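PDB 4DAD: putative pilus assembly-related protein from Burkholderia pseudomallei, which is of unknown detailed function but carries a CheY-like receiver domain, the part in this model, and as a whole probably binds and hydrolyses ATP. Local coordinates for residues 22-27 with 47-52; 69-74 with 94-99; 54-59 with 83-88. All blocks are in the same frame, centred on the assembly; numbering follows the deposited sequence. Where two conformers were deposited one is given.

Contact 1: 22-27 with 47-52; sequences NILVAS and RVTRTV. With SO4 (sulfate ion), chain C.
Leu24 and Thr51 meet on one face of two parallel strands, 22-26 and 47-51, which with helix 30-43 form the first beta-alpha-beta unit of the CheY-like receiver fold. CD1 of Leu24 lies 3.8 Å from CG2 of Thr51 and also touches CG2 of Thr49, bridging two residues of the edge strand. Leu24 reaches them because its CG is anti to the backbone N (chi1 179°). Further along, the Thr51 methyl CG2 packs against CB of Ala26 at 3.7 Å, while Thr51 OG1 bonds to the N of Gly53. On the other face Val25 CG2 meets Val48 CG1 at 3.9 Å, and helix 30-43 covers both through Leu36 and Val40.

Between the two faces five backbone hydrogen bonds join the strands, from Ile23 N to Arg47 O at one end to Ser27 N to Thr51 O, the longest at 3.2 Å, at the other. On its far side strand 22-26 pairs with strand 70-74. The Asn22 amide lies alongside the Arg47 chain, its ND2 held by Ala67 O. On the exposed side, Arg50 NH1 donates a bent hydrogen bond (3.2 Å, 145°) to O3 of a sulfate, probably from the crystallisation liquor.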
ATOM      1  N   ASN A  22      -4.643  10.589 -14.312  1.00 38.57           N
ATOM      2  CA  ASN A  22      -5.993  10.123 -14.507  1.00 37.32           C
ATOM      3  C   ASN A  22      -6.514   9.548 -13.215  1.00 37.66           C
ATOM      4  O   ASN A  22      -5.980   8.560 -12.718  1.00 36.30           O
ATOM      5  CB  ASN A  22      -6.026   9.095 -15.638  1.00 36.53           C
ATOM      6  CG  ASN A  22      -5.729   9.695 -16.983  1.00 48.57           C
ATOM      7  OD1 ASN A  22      -5.890  10.898 -17.220  1.00 43.43           O
ATOM      8  ND2 ASN A  22      -5.305   8.863 -17.904  1.00 41.53           N
ATOM      9  N   ILE A  23      -7.563  10.170 -12.683  1.00 34.91           N
ATOM     10  CA  ILE A  23      -8.235   9.775 -11.443  1.00 34.31           C
ATOM     11  C   ILE A  23      -9.648   9.255 -11.719  1.00 36.95           C
ATOM     12  O   ILE A  23     -10.452   9.934 -12.347  1.00 37.70           O
ATOM     13  CB  ILE A  23      -8.291  10.957 -10.415  1.00 37.91           C
ATOM     14  CG1 ILE A  23      -6.891  11.632 -10.247  1.00 38.07           C
ATOM     15  CG2 ILE A  23      -8.902  10.475  -9.059  1.00 38.31           C
ATOM     16  CD1 ILE A  23      -6.650  12.401  -8.987  1.00 42.34           C
ATOM     17  N   LEU A  24      -9.953   8.062 -11.221  1.00 33.43           N
ATOM     18  CA  LEU A  24     -11.301   7.490 -11.256  1.00 31.89           C
ATOM     19  C   LEU A  24     -11.901   7.663  -9.863  1.00 36.46           C
ATOM     20  O   LEU A  24     -11.289   7.230  -8.877  1.00 37.26           O
ATOM     21  CB  LEU A  24     -11.278   6.030 -11.685  1.00 31.49           C
ATOM     22  CG  LEU A  24     -12.641   5.297 -11.739  1.00 36.68           C
ATOM     23  CD1 LEU A  24     -13.590   5.911 -12.809  1.00 34.96           C
ATOM     24  CD2 LEU A  24     -12.428   3.820 -11.980  1.00 40.04           C
ATOM     25  N   VAL A  25     -13.040   8.369  -9.774  1.00 33.71           N
ATOM     26  CA  VAL A  25     -13.764   8.638  -8.507  1.00 35.41           C
ATOM     27  C   VAL A  25     -14.996   7.725  -8.483  1.00 40.15           C
ATOM     28  O   VAL A  25     -15.793   7.761  -9.413  1.00 40.43           O
ATOM     29  CB  VAL A  25     -14.110  10.149  -8.277  1.00 39.70           C
ATOM     30  CG1 VAL A  25     -14.940  10.317  -7.011  1.00 41.71           C
ATOM     31  CG2 VAL A  25     -12.843  10.986  -8.149  1.00 38.90           C
ATOM     32  N   ALA A  26     -15.124   6.871  -7.454  1.00 38.93           N
ATOM     33  CA  ALA A  26     -16.202   5.883  -7.385  1.00 39.33           C
ATOM     34  C   ALA A  26     -17.053   6.052  -6.162  1.00 42.83           C
ATOM     35  O   ALA A  26     -16.524   5.992  -5.054  1.00 42.38           O
ATOM     36  CB  ALA A  26     -15.609   4.472  -7.406  1.00 39.97           C
ATOM     37  N   SER A  27     -18.384   6.222  -6.354  1.00 41.33           N
ATOM     38  CA  SER A  27     -19.379   6.338  -5.263  1.00 42.82           C
ATOM     39  C   SER A  27     -20.794   5.945  -5.733  1.00 49.63           C
ATOM     40  O   SER A  27     -21.176   6.259  -6.843  1.00 48.31           O
ATOM     41  CB  SER A  27     -19.402   7.742  -4.662  1.00 44.25           C
ATOM     42  OG  SER A  27     -20.385   7.813  -3.637  1.00 55.11           O
ATOM     43  N   ARG A  47      -7.101  14.841 -14.461  1.00 41.42           N
ATOM     44  CA  ARG A  47      -8.170  14.401 -15.360  1.00 40.97           C
ATOM     45  C   ARG A  47      -9.060  13.432 -14.563  1.00 42.76           C
ATOM     46  O   ARG A  47      -8.607  12.352 -14.165  1.00 41.24           O
ATOM     47  CB  ARG A  47      -7.605  13.762 -16.644  1.00 42.74           C
ATOM     48  CG  ARG A  47      -6.743  14.690 -17.477  1.00 54.75           C
ATOM     49  CD  ARG A  47      -6.608  14.172 -18.897  1.00 76.11           C
ATOM     50  NE  ARG A  47      -5.990  15.178 -19.772  1.00 93.48           N
ATOM     51  CZ  ARG A  47      -5.610  14.966 -21.033  1.00104.42           C
ATOM     52  NH1 ARG A  47      -5.767  13.768 -21.593  1.00 88.82           N
ATOM     53  NH2 ARG A  47      -5.064  15.950 -21.741  1.00 83.04           N
ATOM     54  N   VAL A  48     -10.301  13.858 -14.271  1.00 39.17           N
ATOM     55  CA  VAL A  48     -11.217  13.126 -13.406  1.00 37.31           C
ATOM     56  C   VAL A  48     -12.325  12.464 -14.205  1.00 42.15           C
ATOM     57  O   VAL A  48     -12.990  13.119 -15.016  1.00 41.71           O
ATOM     58  CB  VAL A  48     -11.795  14.043 -12.282  1.00 40.01           C
ATOM     59  CG1 VAL A  48     -12.646  13.249 -11.280  1.00 39.46           C
ATOM     60  CG2 VAL A  48     -10.681  14.763 -11.553  1.00 39.63           C
ATOM     61  N   THR A  49     -12.538  11.153 -13.908  1.00 37.92           N
ATOM     62  CA  THR A  49     -13.595  10.282 -14.433  1.00 36.22           C
ATOM     63  C   THR A  49     -14.435   9.809 -13.238  1.00 36.38           C
ATOM     64  O   THR A  49     -13.892   9.441 -12.205  1.00 32.60           O
ATOM     65  CB  THR A  49     -12.990   9.120 -15.223  1.00 41.61           C
ATOM     66  OG1 THR A  49     -12.257   9.651 -16.314  1.00 42.73           O
ATOM     67  CG2 THR A  49     -14.026   8.160 -15.757  1.00 35.33           C
ATOM     68  N   ARG A  50     -15.761   9.850 -13.396  1.00 33.85           N
ATOM     69  CA  ARG A  50     -16.733   9.436 -12.402  1.00 32.87           C
ATOM     70  C   ARG A  50     -17.350   8.090 -12.725  1.00 35.18           C
ATOM     71  O   ARG A  50     -17.600   7.789 -13.889  1.00 32.65           O
ATOM     72  CB  ARG A  50     -17.856  10.471 -12.358  1.00 34.20           C
ATOM     73  CG  ARG A  50     -17.419  11.862 -11.971  1.00 38.45           C
ATOM     74  CD  ARG A  50     -18.449  12.869 -12.429  1.00 46.62           C
ATOM     75  NE  ARG A  50     -17.893  14.220 -12.398  1.00 56.49           N
ATOM     76  CZ  ARG A  50     -18.484  15.268 -11.834  1.00 72.41           C
ATOM     77  NH1 ARG A  50     -19.672  15.141 -11.261  1.00 57.19           N
ATOM     78  NH2 ARG A  50     -17.891  16.452 -11.842  1.00 67.88           N
ATOM     79  N   THR A  51     -17.661   7.303 -11.687  1.00 34.51           N
ATOM     80  CA  THR A  51     -18.419   6.047 -11.800  1.00 34.67           C
ATOM     81  C   THR A  51     -19.343   5.836 -10.562  1.00 42.02           C
ATOM     82  O   THR A  51     -18.999   6.233  -9.454  1.00 42.73           O
ATOM     83  CB  THR A  51     -17.534   4.827 -12.045  1.00 38.62           C
ATOM     84  OG1 THR A  51     -18.380   3.690 -12.176  1.00 39.08           O
ATOM     85  CG2 THR A  51     -16.554   4.572 -10.941  1.00 40.62           C
ATOM     86  N   VAL A  52     -20.504   5.205 -10.773  1.00 40.06           N
ATOM     87  CA  VAL A  52     -21.450   4.872  -9.715  1.00 40.96           C
ATOM     88  C   VAL A  52     -21.264   3.422  -9.298  1.00 49.99           C
ATOM     89  O   VAL A  52     -21.934   2.963  -8.364  1.00 52.48           O
ATOM     90  CB  VAL A  52     -22.947   5.147 -10.049  1.00 43.20           C
ATOM     91  CG1 VAL A  52     -23.254   6.638 -10.076  1.00 42.03           C
ATOM     92  CG2 VAL A  52     -23.380   4.444 -11.332  1.00 42.46           C
TER
HETATM   93  S   SO4 C 202     -21.369  19.048 -10.577  1.00131.44           S
HETATM   94  O1  SO4 C 202     -20.005  19.112 -10.033  1.00131.84           O
HETATM   95  O2  SO4 C 202     -21.537  20.074 -11.605  1.00131.73           O
HETATM   96  O3  SO4 C 202     -21.614  17.738 -11.192  1.00130.37           O
HETATM   97  O4  SO4 C 202     -22.315  19.277  -9.482  1.00131.32           O

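Contact 2: 69-74 with 94-99; sequences DILMID and PGLTCL
Leu71 and Leu96 pack against each other where two central parallel strands of the receiver sheet, 70-74 and 97-102, come together. Leu96 precedes its strand, yet a chi1 of -172° swings its branch away from its own N and back over the neighbour: CD2 sits 4.0 Å from CB of Leu71, and CD1 lies over the peptide carbonyl of Asp69. Cys98 SG makes a more distant contact with Leu71 CD2 on the same face. The other face belongs to Leu99, which lies against Ile70 and selenomethionine Met72; Leu99 CB is 4.1 Å from Met72 CG, and the turn about the CG-SE bond (chi3 -52°) brings Met72 CE to the same distance from Leu99 CD2.

Four nearly straight N-H...O bonds join the backbones: Thr97 N to Asp69 O at 3.0 Å, then Leu71 N to Thr97 O, Leu99 N to Leu71 O and Ile73 N to Leu99 O.

Packing gives way to solvent at Gly95, before the second strand begins. A water lies between two oxygens here, 2.9 Å from Gly95 O and 3.1 Å from Asp69 OD1, while Asp69 OD2 forms a salt bridge with Arg145.

Helix 80-92, the crossover between these strands, covers the Leu71 and Leu96 face with Leu89; helix 128-140 covers Ile70, Met72 and Thr97 with Ala138 and Leu135; strand 22-26 pairs with the far edge of strand 70-74.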
ATOM      1  N   ASP A  69      -4.574   6.116 -13.071  1.00 37.42           N
ATOM      2  CA  ASP A  69      -3.439   6.119 -12.162  1.00 36.38           C
ATOM      3  C   ASP A  69      -3.975   6.002 -10.748  1.00 37.81           C
ATOM      4  O   ASP A  69      -3.388   5.300  -9.937  1.00 37.52           O
ATOM      5  CB  ASP A  69      -2.615   7.404 -12.335  1.00 37.73           C
ATOM      6  CG  ASP A  69      -2.080   7.611 -13.728  1.00 45.14           C
ATOM      7  OD1 ASP A  69      -1.173   6.846 -14.137  1.00 44.77           O
ATOM      8  OD2 ASP A  69      -2.547   8.560 -14.408  1.00 48.42           O
ATOM      9  N   ILE A  70      -5.106   6.672 -10.460  1.00 32.73           N
ATOM     10  CA  ILE A  70      -5.697   6.704  -9.117  1.00 31.52           C
ATOM     11  C   ILE A  70      -7.184   6.323  -9.150  1.00 37.01           C
ATOM     12  O   ILE A  70      -7.927   6.696 -10.054  1.00 36.51           O
ATOM     13  CB  ILE A  70      -5.464   8.076  -8.437  1.00 33.21           C
ATOM     14  CG1 ILE A  70      -3.963   8.345  -8.249  1.00 33.03           C
ATOM     15  CG2 ILE A  70      -6.216   8.218  -7.090  1.00 34.33           C
ATOM     16  CD1 ILE A  70      -3.592   9.905  -8.073  1.00 38.77           C
ATOM     17  N   LEU A  71      -7.582   5.544  -8.143  1.00 35.29           N
ATOM     18  CA  LEU A  71      -8.936   5.120  -7.890  1.00 34.68           C
ATOM     19  C   LEU A  71      -9.296   5.565  -6.493  1.00 39.75           C
ATOM     20  O   LEU A  71      -8.755   5.062  -5.517  1.00 34.97           O
ATOM     21  CB  LEU A  71      -9.097   3.597  -8.085  1.00 34.01           C
ATOM     22  CG  LEU A  71     -10.384   2.937  -7.586  1.00 37.34           C
ATOM     23  CD1 LEU A  71     -11.624   3.606  -8.139  1.00 35.48           C
ATOM     24  CD2 LEU A  71     -10.380   1.462  -7.932  1.00 41.80           C
HETATM   25  N   MSE A  72     -10.207   6.533  -6.407  1.00 43.35           N
HETATM   26  CA  MSE A  72     -10.692   7.022  -5.128  1.00 47.16           C
HETATM   27  C   MSE A  72     -12.065   6.408  -4.850  1.00 48.31           C
HETATM   28  O   MSE A  72     -13.016   6.681  -5.585  1.00 47.16           O
HETATM   29  CB  MSE A  72     -10.741   8.523  -5.149  1.00 52.43           C
HETATM   30  CG  MSE A  72     -10.638   9.130  -3.784  1.00 65.90           C
HETATM   31 SE   MSE A  72     -10.478  11.046  -3.969  0.75 80.01          SE
HETATM   32  CE  MSE A  72      -8.981  11.085  -5.246  1.00 74.90           C
ATOM     33  N   ILE A  73     -12.141   5.500  -3.858  1.00 44.77           N
ATOM     34  CA  ILE A  73     -13.363   4.778  -3.530  1.00 45.49           C
ATOM     35  C   ILE A  73     -14.042   5.384  -2.305  1.00 51.57           C
ATOM     36  O   ILE A  73     -13.415   5.514  -1.257  1.00 51.54           O
ATOM     37  CB  ILE A  73     -13.086   3.255  -3.331  1.00 49.33           C
ATOM     38  CG1 ILE A  73     -12.733   2.549  -4.643  1.00 48.89           C
ATOM     39  CG2 ILE A  73     -14.259   2.514  -2.671  1.00 51.87           C
ATOM     40  CD1 ILE A  73     -11.812   1.265  -4.402  1.00 59.55           C
ATOM     41  N   ASP A  74     -15.346   5.692  -2.428  1.00 50.18           N
ATOM     42  CA  ASP A  74     -16.152   6.121  -1.295  1.00 53.71           C
ATOM     43  C   ASP A  74     -16.543   4.838  -0.500  1.00 64.32           C
ATOM     44  O   ASP A  74     -17.229   3.958  -1.036  1.00 64.73           O
ATOM     45  CB  ASP A  74     -17.370   6.926  -1.777  1.00 55.34           C
ATOM     46  CG  ASP A  74     -18.412   7.258  -0.725  1.00 69.20           C
ATOM     47  OD1 ASP A  74     -18.146   7.022   0.472  1.00 73.58           O
ATOM     48  OD2 ASP A  74     -19.489   7.774  -1.098  1.00 73.77           O
ATOM     49  N   PRO A  94      -1.371  -3.347 -10.459  1.00 53.04           N
ATOM     50  CA  PRO A  94      -0.368  -2.826  -9.521  1.00 52.41           C
ATOM     51  C   PRO A  94      -0.023  -1.342  -9.748  1.00 55.11           C
ATOM     52  O   PRO A  94       0.353  -0.654  -8.797  1.00 52.30           O
ATOM     53  CB  PRO A  94       0.839  -3.737  -9.764  1.00 55.51           C
ATOM     54  CG  PRO A  94       0.297  -4.936 -10.506  1.00 61.29           C
ATOM     55  CD  PRO A  94      -0.791  -4.398 -11.328  1.00 56.58           C
ATOM     56  N   GLY A  95      -0.203  -0.860 -10.976  1.00 53.57           N
ATOM     57  CA  GLY A  95       0.026   0.544 -11.334  1.00 53.18           C
ATOM     58  C   GLY A  95      -1.035   1.500 -10.806  1.00 57.58           C
ATOM     59  O   GLY A  95      -0.790   2.716 -10.683  1.00 58.66           O
ATOM     60  N   LEU A  96      -2.221   0.945 -10.453  1.00 51.83           N
ATOM     61  CA  LEU A  96      -3.344   1.702  -9.896  1.00 49.75           C
ATOM     62  C   LEU A  96      -3.221   1.854  -8.358  1.00 51.57           C
ATOM     63  O   LEU A  96      -3.053   0.869  -7.639  1.00 53.15           O
ATOM     64  CB  LEU A  96      -4.671   1.016 -10.268  1.00 49.59           C
ATOM     65  CG  LEU A  96      -5.959   1.739  -9.935  1.00 52.74           C
ATOM     66  CD1 LEU A  96      -6.117   2.975 -10.760  1.00 52.00           C
ATOM     67  CD2 LEU A  96      -7.127   0.843 -10.199  1.00 55.50           C
ATOM     68  N   THR A  97      -3.306   3.100  -7.885  1.00 43.54           N
ATOM     69  CA  THR A  97      -3.266   3.473  -6.493  1.00 41.42           C
ATOM     70  C   THR A  97      -4.706   3.666  -6.015  1.00 44.89           C
ATOM     71  O   THR A  97      -5.428   4.525  -6.537  1.00 41.83           O
ATOM     72  CB  THR A  97      -2.402   4.710  -6.338  1.00 43.62           C
ATOM     73  OG1 THR A  97      -1.080   4.373  -6.714  1.00 50.19           O
ATOM     74  CG2 THR A  97      -2.384   5.255  -4.922  1.00 41.23           C
ATOM     75  N   CYS A  98      -5.111   2.863  -5.008  1.00 42.72           N
ATOM     76  CA  CYS A  98      -6.446   2.935  -4.442  1.00 43.36           C
ATOM     77  C   CYS A  98      -6.411   3.734  -3.168  1.00 45.80           C
ATOM     78  O   CYS A  98      -5.641   3.442  -2.253  1.00 44.94           O
ATOM     79  CB  CYS A  98      -7.056   1.551  -4.219  1.00 45.99           C
ATOM     80  SG  CYS A  98      -6.925   0.434  -5.644  1.00 51.17           S
ATOM     81  N   LEU A  99      -7.258   4.761  -3.131  1.00 42.89           N
ATOM     82  CA  LEU A  99      -7.499   5.645  -2.009  1.00 44.22           C
ATOM     83  C   LEU A  99      -8.900   5.356  -1.529  1.00 49.18           C
ATOM     84  O   LEU A  99      -9.819   5.253  -2.344  1.00 48.28           O
ATOM     85  CB  LEU A  99      -7.367   7.111  -2.451  1.00 44.36           C
ATOM     86  CG  LEU A  99      -5.993   7.809  -2.425  1.00 50.21           C
ATOM     87  CD1 LEU A  99      -4.949   7.078  -3.210  1.00 49.52           C
ATOM     88  CD2 LEU A  99      -6.101   9.178  -3.025  1.00 53.45           C
TER
HETATM   89  O   HOH W   1       0.325   4.858 -12.360  1.00 46.85           O

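Contact 3: 54-59 with 83-88; sequences RAAQIV and LAAIEK. With SO4 (sulfate ion), chain B.
Ala85 pushes its CB against the short helix 55-58, where it lies 3.7 Å from the backbone N of Ala56 and meets the methyls of Ala55 and Ala56. With only methyls between them, the backbones come close: the CA atoms of Ala56 and Ala85 are 5.1 Å apart. Ala55 extends the apolar patch inward, its CB 3.8 Å from CG1 of Ile86. Toward the end of the segment Val59 takes over. Its CG1 rests against the aliphatic part of Lys88, 3.8 Å from CG, and the long extended lysine chain continues past it.

The contact between the two segments is apolar, but polar groups secure the start of the short helix. Arg54 occupies the N-cap position, and its backbone N donates to Gln57 OE1 at 3.1 Å, in the amide plane on a lone pair. CG of Gln57 also lies over one face of the Arg54 guanidinium, and NE2 of Gln57 donates to O4 of a sulfate, probably from the crystallisation liquor, at 3.3 Å; Arg61 also binds this ion. Glu82, one turn before Ile86, accepts from the N of Ala56.

Both helical segments flank one face of the parallel sheet of the CheY-like receiver fold: helix 55-58 follows strand 47-51, and helix 80-92 connects strands 70-74 and 97-102, its Leu89 continuing the interface against Ile58 and Val59.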
ATOM      1  N   ARG A  54     -19.609  -0.270  -8.044  1.00 54.09           N
ATOM      2  CA  ARG A  54     -18.936  -0.771  -6.838  1.00 55.13           C
ATOM      3  C   ARG A  54     -17.651  -1.442  -7.295  1.00 56.91           C
ATOM      4  O   ARG A  54     -17.528  -1.778  -8.488  1.00 56.61           O
ATOM      5  CB  ARG A  54     -19.841  -1.727  -6.016  1.00 58.87           C
ATOM      6  CG  ARG A  54     -20.836  -2.532  -6.849  1.00 72.46           C
ATOM      7  CD  ARG A  54     -21.819  -3.364  -6.037  1.00 79.31           C
ATOM      8  NE  ARG A  54     -22.675  -4.152  -6.927  1.00 79.69           N
ATOM      9  CZ  ARG A  54     -22.448  -5.423  -7.258  1.00100.22           C
ATOM     10  NH1 ARG A  54     -21.414  -6.078  -6.741  1.00 88.67           N
ATOM     11  NH2 ARG A  54     -23.266  -6.055  -8.090  1.00 90.44           N
ATOM     12  N   ALA A  55     -16.695  -1.642  -6.366  1.00 51.31           N
ATOM     13  CA  ALA A  55     -15.407  -2.272  -6.669  1.00 49.30           C
ATOM     14  C   ALA A  55     -15.571  -3.636  -7.370  1.00 54.53           C
ATOM     15  O   ALA A  55     -14.788  -3.935  -8.254  1.00 54.86           O
ATOM     16  CB  ALA A  55     -14.587  -2.426  -5.409  1.00 50.27           C
ATOM     17  N   ALA A  56     -16.626  -4.407  -7.057  1.00 52.62           N
ATOM     18  CA  ALA A  56     -16.884  -5.713  -7.678  1.00 54.79           C
ATOM     19  C   ALA A  56     -17.307  -5.604  -9.174  1.00 60.10           C
ATOM     20  O   ALA A  56     -17.125  -6.549  -9.945  1.00 61.08           O
ATOM     21  CB  ALA A  56     -17.932  -6.465  -6.883  1.00 57.57           C
ATOM     22  N   GLN A  57     -17.844  -4.450  -9.580  1.00 55.83           N
ATOM     23  CA  GLN A  57     -18.222  -4.207 -10.969  1.00 54.58           C
ATOM     24  C   GLN A  57     -17.030  -3.603 -11.758  1.00 54.01           C
ATOM     25  O   GLN A  57     -16.772  -4.001 -12.898  1.00 54.06           O
ATOM     26  CB  GLN A  57     -19.416  -3.273 -11.010  1.00 55.12           C
ATOM     27  CG  GLN A  57     -20.667  -3.846 -10.394  1.00 56.76           C
ATOM     28  CD  GLN A  57     -21.767  -2.828 -10.427  1.00 63.72           C
ATOM     29  OE1 GLN A  57     -21.616  -1.685  -9.982  1.00 56.34           O
ATOM     30  NE2 GLN A  57     -22.882  -3.207 -10.999  1.00 54.89           N
ATOM     31  N   ILE A  58     -16.297  -2.680 -11.119  1.00 46.16           N
ATOM     32  CA  ILE A  58     -15.130  -2.012 -11.671  1.00 45.80           C
ATOM     33  C   ILE A  58     -14.051  -3.046 -12.131  1.00 57.51           C
ATOM     34  O   ILE A  58     -13.561  -2.916 -13.258  1.00 57.33           O
ATOM     35  CB  ILE A  58     -14.583  -0.989 -10.629  1.00 46.56           C
ATOM     36  CG1 ILE A  58     -15.592   0.152 -10.392  1.00 46.00           C
ATOM     37  CG2 ILE A  58     -13.247  -0.425 -11.041  1.00 44.62           C
ATOM     38  CD1 ILE A  58     -15.281   1.046  -9.141  1.00 53.26           C
ATOM     39  N   VAL A  59     -13.728  -4.081 -11.296  1.00 58.98           N
ATOM     40  CA  VAL A  59     -12.717  -5.125 -11.593  1.00 61.73           C
ATOM     41  C   VAL A  59     -12.976  -5.785 -12.963  1.00 68.28           C
ATOM     42  O   VAL A  59     -12.017  -6.128 -13.663  1.00 70.51           O
ATOM     43  CB  VAL A  59     -12.559  -6.247 -10.512  1.00 68.63           C
ATOM     44  CG1 VAL A  59     -11.176  -6.889 -10.586  1.00 68.90           C
ATOM     45  CG2 VAL A  59     -12.798  -5.735  -9.105  1.00 68.31           C
ATOM     46  N   LEU A  83     -13.980  -5.557   0.076  1.00 59.29           N
ATOM     47  CA  LEU A  83     -12.545  -5.578   0.439  1.00 57.26           C
ATOM     48  C   LEU A  83     -11.802  -6.616  -0.408  1.00 61.95           C
ATOM     49  O   LEU A  83     -10.674  -6.376  -0.868  1.00 59.97           O
ATOM     50  CB  LEU A  83     -12.323  -5.856   1.932  1.00 58.94           C
ATOM     51  CG  LEU A  83     -12.516  -4.678   2.887  1.00 62.94           C
ATOM     52  CD1 LEU A  83     -12.659  -5.158   4.304  1.00 66.46           C
ATOM     53  CD2 LEU A  83     -11.360  -3.700   2.829  1.00 61.83           C
ATOM     54  N   ALA A  84     -12.469  -7.748  -0.660  1.00 60.72           N
ATOM     55  CA  ALA A  84     -11.949  -8.808  -1.518  1.00 61.42           C
ATOM     56  C   ALA A  84     -11.838  -8.309  -2.981  1.00 62.55           C
ATOM     57  O   ALA A  84     -10.853  -8.596  -3.665  1.00 60.96           O
ATOM     58  CB  ALA A  84     -12.860 -10.020  -1.433  1.00 65.52           C
ATOM     59  N   ALA A  85     -12.844  -7.531  -3.431  1.00 58.35           N
ATOM     60  CA  ALA A  85     -12.917  -6.955  -4.765  1.00 56.19           C
ATOM     61  C   ALA A  85     -11.821  -5.942  -4.960  1.00 55.79           C
ATOM     62  O   ALA A  85     -11.207  -5.939  -6.027  1.00 55.66           O
ATOM     63  CB  ALA A  85     -14.277  -6.314  -4.977  1.00 57.23           C
ATOM     64  N   ILE A  86     -11.545  -5.104  -3.922  1.00 49.02           N
ATOM     65  CA  ILE A  86     -10.462  -4.105  -3.906  1.00 45.46           C
ATOM     66  C   ILE A  86      -9.124  -4.843  -3.925  1.00 50.87           C
ATOM     67  O   ILE A  86      -8.191  -4.382  -4.601  1.00 48.84           O
ATOM     68  CB  ILE A  86     -10.587  -3.145  -2.697  1.00 47.42           C
ATOM     69  CG1 ILE A  86     -11.855  -2.265  -2.830  1.00 46.60           C
ATOM     70  CG2 ILE A  86      -9.330  -2.281  -2.535  1.00 44.57           C
ATOM     71  CD1 ILE A  86     -12.421  -1.692  -1.534  1.00 45.24           C
ATOM     72  N   GLU A  87      -9.031  -5.996  -3.189  1.00 51.46           N
ATOM     73  CA  GLU A  87      -7.833  -6.848  -3.162  0.50 51.94           C
ATOM     74  C   GLU A  87      -7.572  -7.356  -4.583  1.00 55.86           C
ATOM     75  O   GLU A  87      -6.463  -7.230  -5.079  1.00 55.09           O
ATOM     76  CB  GLU A  87      -8.019  -8.017  -2.172  0.50 56.12           C
ATOM     77  CG  GLU A  87      -6.880  -8.246  -1.187  0.50 65.63           C
ATOM     78  CD  GLU A  87      -7.210  -9.085   0.042  0.50 79.81           C
ATOM     79  OE1 GLU A  87      -8.372  -9.039   0.516  0.50 65.02           O
ATOM     80  OE2 GLU A  87      -6.284  -9.755   0.561  0.50 64.79           O
ATOM     81  N   LYS A  88      -8.622  -7.889  -5.250  1.00 53.91           N
ATOM     82  CA  LYS A  88      -8.523  -8.412  -6.620  1.00 54.58           C
ATOM     83  C   LYS A  88      -8.121  -7.283  -7.551  1.00 59.05           C
ATOM     84  O   LYS A  88      -7.265  -7.467  -8.426  1.00 59.20           O
ATOM     85  CB  LYS A  88      -9.844  -9.075  -7.068  1.00 57.06           C
ATOM     86  CG  LYS A  88      -9.763  -9.743  -8.451  1.00 69.45           C
ATOM     87  CD  LYS A  88     -11.008 -10.583  -8.782  1.00 74.59           C
ATOM     88  CE  LYS A  88     -10.942 -11.218 -10.159  1.00 78.45           C
ATOM     89  NZ  LYS A  88     -12.093 -12.135 -10.417  1.00 77.82           N
TER
HETATM   90  S   SO4 B 201     -22.007  -5.226 -14.535  1.00119.85           S
HETATM   91  O1  SO4 B 201     -20.782  -5.947 -14.179  1.00120.70           O
HETATM   92  O2  SO4 B 201     -21.694  -3.798 -14.696  1.00119.40           O
HETATM   93  O3  SO4 B 201     -22.566  -5.744 -15.798  1.00118.17           O
HETATM   94  O4  SO4 B 201     -22.975  -5.417 -13.443  1.00120.57           O

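Contacts 1 and 2 belong to one parallel sheet, with centres about 10 Å apart, and meet where strands 22-26 and 70-74 run side by side: Leu24 N lies 2.7 Å from Ile70 O. At the C-terminal ends of these strands Ser27 OG comes within 2.7 Å of Asp74 OD2. Asp74 is the predicted phosphoacceptor, unmodified here, and it also forms a salt bridge with Arg32. Contact 3 lies on the face carrying Leu24 and Leu71, with its centre about 15 Å from that of contact 1 and 11 Å from that of contact 2. Ile58 CD1 reaches Ala26 CB at 3.9 Å, and Ile86 CG1 reaches Ile73 CD1 at 3.9 Å.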